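Local coordinates for protection of telomeres protein 1 (PDB 5USB) that binds single-stranded telomeric DNA to protect the 3' overhang at chromosome ends and regulates telomerase and telomere length, at residues A[7-12]-A[100-105]. The protein carries 1 engineered substitution. Numbering follows the deposited sequence.
Sequences SQITPH and GYLECI. With nucleotides of chain B.
The carboxylate of Glu103 sits at the edge of the guanine of DG2 of chain B that carries N1 and N2, its plane turned about 30° from that of the base. Glu103 OE1 accepts from N1 of DG2 of chain B at 3.2 Å, with a fairly straight N-H...O angle of 162°; N2 of the same base reaches this oxygen by a weak bond, and N1 bonds weakly to OE2 as well. OE2 also makes a long, weak ion pair with Lys95. Glu103 suits a guanine because OE1 can serve both donors of the N1/N2 edge, N2 only weakly, with OE2 a weak second acceptor for N1; its chain is extended beyond CG (chi2 179°), which carries those oxygens out to the base. With an alanine here, guanine N1 and N2 would probably be left without this acceptor. N6 of DA5 of chain B approaches the Tyr101 ring obliquely, 3.8 Å from Tyr101 CD2, while Phe45 packs edge-to-face with the ring. This is the OB-fold ssDNA-binding domain Pot1pC, one part of the longer protein: strand 102-106 runs parallel to strand 65-69 and antiparallel to strand 92-96, while the loop segment 7-12 leads into strand 14-26. One residue from the DNA-binding glutamate, Leu102 points toward that lead-in. Its forked end suits two apolar neighbours: CD1 lies 4.1 Å from Ile9 CG1, and CD2 packs 3.7 Å from Pro11 CA and 4.0 Å from Pro11 CG, the leucine crossing the proline at about a right angle. No hydrogen bond joins 7-12 to 100-105; Ile9 O is bonded instead to Asn41 and Thr10 O to Thr94.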
ATOM      1  N   SER A   7      -5.948   5.540   7.312  1.00 14.59           N
ATOM      2  CA  SER A   7      -6.002   5.815   8.739  1.00 12.39           C
ATOM      3  C   SER A   7      -7.073   5.007   9.458  1.00 18.29           C
ATOM      4  O   SER A   7      -7.016   4.890  10.694  1.00 18.68           O
ATOM      5  CB  SER A   7      -6.277   7.291   8.945  1.00 16.05           C
ATOM      6  OG  SER A   7      -7.544   7.599   8.398  1.00 17.51           O
ATOM      7  N   GLN A   8      -8.029   4.456   8.720  1.00 15.44           N
ATOM      8  CA  GLN A   8      -9.157   3.721   9.286  1.00 19.05           C
ATOM      9  C   GLN A   8      -8.943   2.216   9.295  1.00 21.57           C
ATOM     10  O   GLN A   8      -9.744   1.495   9.912  1.00 20.71           O
ATOM     11  CB  GLN A   8     -10.431   4.048   8.504  1.00 19.01           C
ATOM     12  CG  GLN A   8     -10.791   5.520   8.527  1.00 17.60           C
ATOM     13  CD  GLN A   8     -11.913   5.877   7.565  1.00 25.49           C
ATOM     14  OE1 GLN A   8     -12.023   5.350   6.435  1.00 23.49           O
ATOM     15  NE2 GLN A   8     -12.772   6.799   8.013  1.00 34.09           N
ATOM     16  N   ILE A   9      -7.910   1.705   8.626  1.00 17.84           N
ATOM     17  CA  ILE A   9      -7.780   0.261   8.583  1.00 17.16           C
ATOM     18  C   ILE A   9      -7.173  -0.248   9.882  1.00 19.10           C
ATOM     19  O   ILE A   9      -6.423   0.427  10.587  1.00 18.44           O
ATOM     20  CB  ILE A   9      -6.992  -0.210   7.348  1.00 19.37           C
ATOM     21  CG1 ILE A   9      -5.550   0.223   7.378  1.00 20.85           C
ATOM     22  CG2 ILE A   9      -7.670   0.271   6.085  1.00 18.87           C
ATOM     23  CD1 ILE A   9      -4.746  -0.479   6.327  1.00 22.59           C
ATOM     24  N   THR A  10      -7.548  -1.452  10.233  1.00 19.65           N
ATOM     25  CA  THR A  10      -7.098  -2.084  11.462  1.00 20.45           C
ATOM     26  C   THR A  10      -6.570  -3.457  11.123  1.00 20.65           C
ATOM     27  O   THR A  10      -6.763  -3.958  10.012  1.00 20.45           O
ATOM     28  CB  THR A  10      -8.251  -2.199  12.473  1.00 28.11           C
ATOM     29  OG1 THR A  10      -9.294  -2.969  11.877  1.00 29.74           O
ATOM     30  CG2 THR A  10      -8.781  -0.811  12.860  1.00 33.27           C
ATOM     31  N   PRO A  11      -5.907  -4.102  12.057  1.00 20.35           N
ATOM     32  CA  PRO A  11      -5.312  -5.405  11.765  1.00 23.35           C
ATOM     33  C   PRO A  11      -6.374  -6.475  11.612  1.00 20.63           C
ATOM     34  O   PRO A  11      -7.440  -6.410  12.218  1.00 21.42           O
ATOM     35  CB  PRO A  11      -4.436  -5.666  12.990  1.00 24.16           C
ATOM     36  CG  PRO A  11      -4.270  -4.330  13.613  1.00 23.05           C
ATOM     37  CD  PRO A  11      -5.521  -3.624  13.392  1.00 26.06           C
ATOM     38  N   HIS A  12      -6.067  -7.464  10.770  1.00 19.63           N
ATOM     39  CA  HIS A  12      -6.862  -8.683  10.655  1.00 20.68           C
ATOM     40  C   HIS A  12      -8.272  -8.393  10.153  1.00 22.24           C
ATOM     41  O   HIS A  12      -9.278  -8.892  10.667  1.00 21.06           O
ATOM     42  CB  HIS A  12      -6.850  -9.413  11.987  1.00 16.82           C
ATOM     43  CG  HIS A  12      -5.467  -9.657  12.496  1.00 15.50           C
ATOM     44  ND1 HIS A  12      -5.023  -9.190  13.709  1.00 19.41           N
ATOM     45  CD2 HIS A  12      -4.414 -10.296  11.933  1.00 15.43           C
ATOM     46  CE1 HIS A  12      -3.763  -9.548  13.880  1.00 17.09           C
ATOM     47  NE2 HIS A  12      -3.372 -10.227  12.818  1.00 21.62           N
ATOM     48  N   GLY A 100       5.017  -5.802  15.418  1.00 26.19           N
ATOM     49  CA  GLY A 100       3.820  -5.087  15.782  1.00 26.14           C
ATOM     50  C   GLY A 100       3.291  -4.101  14.766  1.00 23.44           C
ATOM     51  O   GLY A 100       2.324  -3.403  15.070  1.00 24.09           O
ATOM     52  N   TYR A 101       3.883  -4.023  13.573  1.00 19.75           N
ATOM     53  CA  TYR A 101       3.450  -3.057  12.567  1.00 16.23           C
ATOM     54  C   TYR A 101       2.421  -3.672  11.621  1.00 16.93           C
ATOM     55  O   TYR A 101       2.480  -4.857  11.300  1.00 19.10           O
ATOM     56  CB  TYR A 101       4.644  -2.548  11.759  1.00 15.79           C
ATOM     57  CG  TYR A 101       5.699  -1.918  12.616  1.00 17.58           C
ATOM     58  CD1 TYR A 101       5.493  -0.658  13.163  1.00 17.89           C
ATOM     59  CD2 TYR A 101       6.866  -2.594  12.918  1.00 19.44           C
ATOM     60  CE1 TYR A 101       6.471  -0.074  14.006  1.00 18.58           C
ATOM     61  CE2 TYR A 101       7.827  -2.019  13.738  1.00 22.89           C
ATOM     62  CZ  TYR A 101       7.622  -0.774  14.261  1.00 24.94           C
ATOM     63  OH  TYR A 101       8.582  -0.219  15.072  1.00 29.31           O
ATOM     64  N   LEU A 102       1.471  -2.850  11.206  1.00 16.59           N
ATOM     65  CA  LEU A 102       0.483  -3.237  10.217  1.00 16.05           C
ATOM     66  C   LEU A 102       1.156  -3.493   8.878  1.00 17.10           C
ATOM     67  O   LEU A 102       2.104  -2.791   8.493  1.00 19.08           O
ATOM     68  CB  LEU A 102      -0.543  -2.121  10.063  1.00 19.26           C
ATOM     69  CG  LEU A 102      -1.952  -2.310  10.569  1.00 28.58           C
ATOM     70  CD1 LEU A 102      -2.809  -1.100  10.176  1.00 21.58           C
ATOM     71  CD2 LEU A 102      -2.556  -3.575  10.044  1.00 21.07           C
ATOM     72  N   GLU A 103       0.678  -4.507   8.175  1.00 15.55           N
ATOM     73  CA  GLU A 103       1.083  -4.721   6.807  1.00 16.91           C
ATOM     74  C   GLU A 103      -0.092  -5.333   6.057  1.00 15.56           C
ATOM     75  O   GLU A 103      -1.055  -5.817   6.648  1.00 16.11           O
ATOM     76  CB  GLU A 103       2.344  -5.603   6.715  1.00 22.31           C
ATOM     77  CG  GLU A 103       2.225  -6.933   7.416  1.00 23.10           C
ATOM     78  CD  GLU A 103       3.468  -7.806   7.287  1.00 34.05           C
ATOM     79  OE1 GLU A 103       4.419  -7.417   6.581  1.00 30.77           O
ATOM     80  OE2 GLU A 103       3.470  -8.897   7.899  1.00 40.90           O
ATOM     81  N   CYS A 104      -0.017  -5.249   4.739  1.00 15.35           N
ATOM     82  CA  CYS A 104      -1.018  -5.798   3.843  0.59 17.73           C
ATOM     83  C   CYS A 104      -0.419  -6.969   3.077  1.00 16.59           C
ATOM     84  O   CYS A 104       0.729  -6.910   2.632  1.00 15.62           O
ATOM     85  CB  CYS A 104      -1.505  -4.690   2.912  0.59 20.15           C
ATOM     86  SG  CYS A 104      -2.600  -5.148   1.602  0.59 22.62           S
ATOM     87  N   ILE A 105      -1.220  -8.023   2.907  1.00 18.74           N
ATOM     88  CA  ILE A 105      -0.756  -9.273   2.336  1.00 21.58           C
ATOM     89  C   ILE A 105      -1.692  -9.673   1.214  1.00 22.69           C
ATOM     90  O   ILE A 105      -2.918  -9.620   1.370  1.00 22.86           O
ATOM     91  CB  ILE A 105      -0.702 -10.377   3.398  1.00 26.45           C
ATOM     92  CG1 ILE A 105       0.273 -10.005   4.513  1.00 28.67           C
ATOM     93  CG2 ILE A 105      -0.326 -11.668   2.742  1.00 35.64           C
ATOM     94  CD1 ILE A 105       1.681  -9.772   4.082  1.00 25.97           C
TER
ATOM     95  P    DG B   2       8.880 -18.569   5.602  1.00 73.77           P
ATOM     96  OP1  DG B   2       9.886 -19.594   5.263  1.00 69.03           O
ATOM     97  OP2  DG B   2       8.256 -18.538   6.929  1.00 58.58           O
ATOM     98  O5'  DG B   2       9.544 -17.152   5.328  1.00 57.60           O
ATOM     99  C5'  DG B   2      10.229 -16.898   4.106  1.00 43.41           C
ATOM    100  C4'  DG B   2      10.448 -15.412   3.969  1.00 49.59           C
ATOM    101  O4'  DG B   2       9.286 -14.748   3.440  1.00 46.69           O
ATOM    102  C3'  DG B   2      10.709 -14.698   5.284  1.00 43.91           C
ATOM    103  O3'  DG B   2      12.081 -14.897   5.567  1.00 40.58           O
ATOM    104  C2'  DG B   2      10.370 -13.263   4.922  1.00 39.84           C
ATOM    105  C1'  DG B   2       9.210 -13.420   3.959  1.00 37.11           C
ATOM    106  N9   DG B   2       7.895 -13.261   4.561  1.00 31.23           N
ATOM    107  C8   DG B   2       7.045 -14.279   4.887  1.00 32.82           C
ATOM    108  N7   DG B   2       5.924 -13.868   5.407  1.00 35.92           N
ATOM    109  C5   DG B   2       6.059 -12.493   5.462  1.00 27.38           C
ATOM    110  C6   DG B   2       5.166 -11.508   5.945  1.00 28.50           C
ATOM    111  O6   DG B   2       4.037 -11.662   6.408  1.00 32.25           O
ATOM    112  N1   DG B   2       5.702 -10.231   5.831  1.00 34.20           N
ATOM    113  C2   DG B   2       6.930  -9.942   5.289  1.00 33.43           C
ATOM    114  N2   DG B   2       7.262  -8.653   5.243  1.00 36.26           N
ATOM    115  N3   DG B   2       7.774 -10.855   4.839  1.00 36.82           N
ATOM    116  C4   DG B   2       7.275 -12.100   4.951  1.00 29.74           C
ATOM    117  P    DA B   5      14.867  -1.819   8.929  1.00 29.82           P
ATOM    118  OP1  DA B   5      16.250  -2.081   8.598  1.00 26.20           O
ATOM    119  OP2  DA B   5      14.453  -1.476  10.264  1.00 37.51           O
ATOM    120  O5'  DA B   5      14.376  -0.651   7.980  1.00 24.26           O
ATOM    121  C5'  DA B   5      14.678  -0.689   6.599  1.00 21.27           C
ATOM    122  C4'  DA B   5      13.791   0.298   5.889  1.00 18.09           C
ATOM    123  O4'  DA B   5      12.438  -0.192   5.911  1.00 19.08           O
ATOM    124  C3'  DA B   5      13.741   1.675   6.542  1.00 21.61           C
ATOM    125  O3'  DA B   5      13.616   2.696   5.553  1.00 23.43           O
ATOM    126  C2'  DA B   5      12.527   1.573   7.447  1.00 18.34           C
ATOM    127  C1'  DA B   5      11.604   0.657   6.669  1.00 19.02           C
ATOM    128  N9   DA B   5      10.754  -0.200   7.484  1.00 19.68           N
ATOM    129  C8   DA B   5      11.135  -0.972   8.547  1.00 18.38           C
ATOM    130  N7   DA B   5      10.165  -1.684   9.055  1.00 20.74           N
ATOM    131  C5   DA B   5       9.084  -1.404   8.236  1.00 17.84           C
ATOM    132  C6   DA B   5       7.759  -1.853   8.240  1.00 20.33           C
ATOM    133  N6   DA B   5       7.278  -2.725   9.122  1.00 22.13           N
ATOM    134  N1   DA B   5       6.929  -1.360   7.298  1.00 18.55           N
ATOM    135  C2   DA B   5       7.410  -0.480   6.421  1.00 19.45           C
ATOM    136  N3   DA B   5       8.635   0.011   6.311  1.00 17.03           N
ATOM    137  C4   DA B   5       9.436  -0.498   7.258  1.00 19.87           C
TER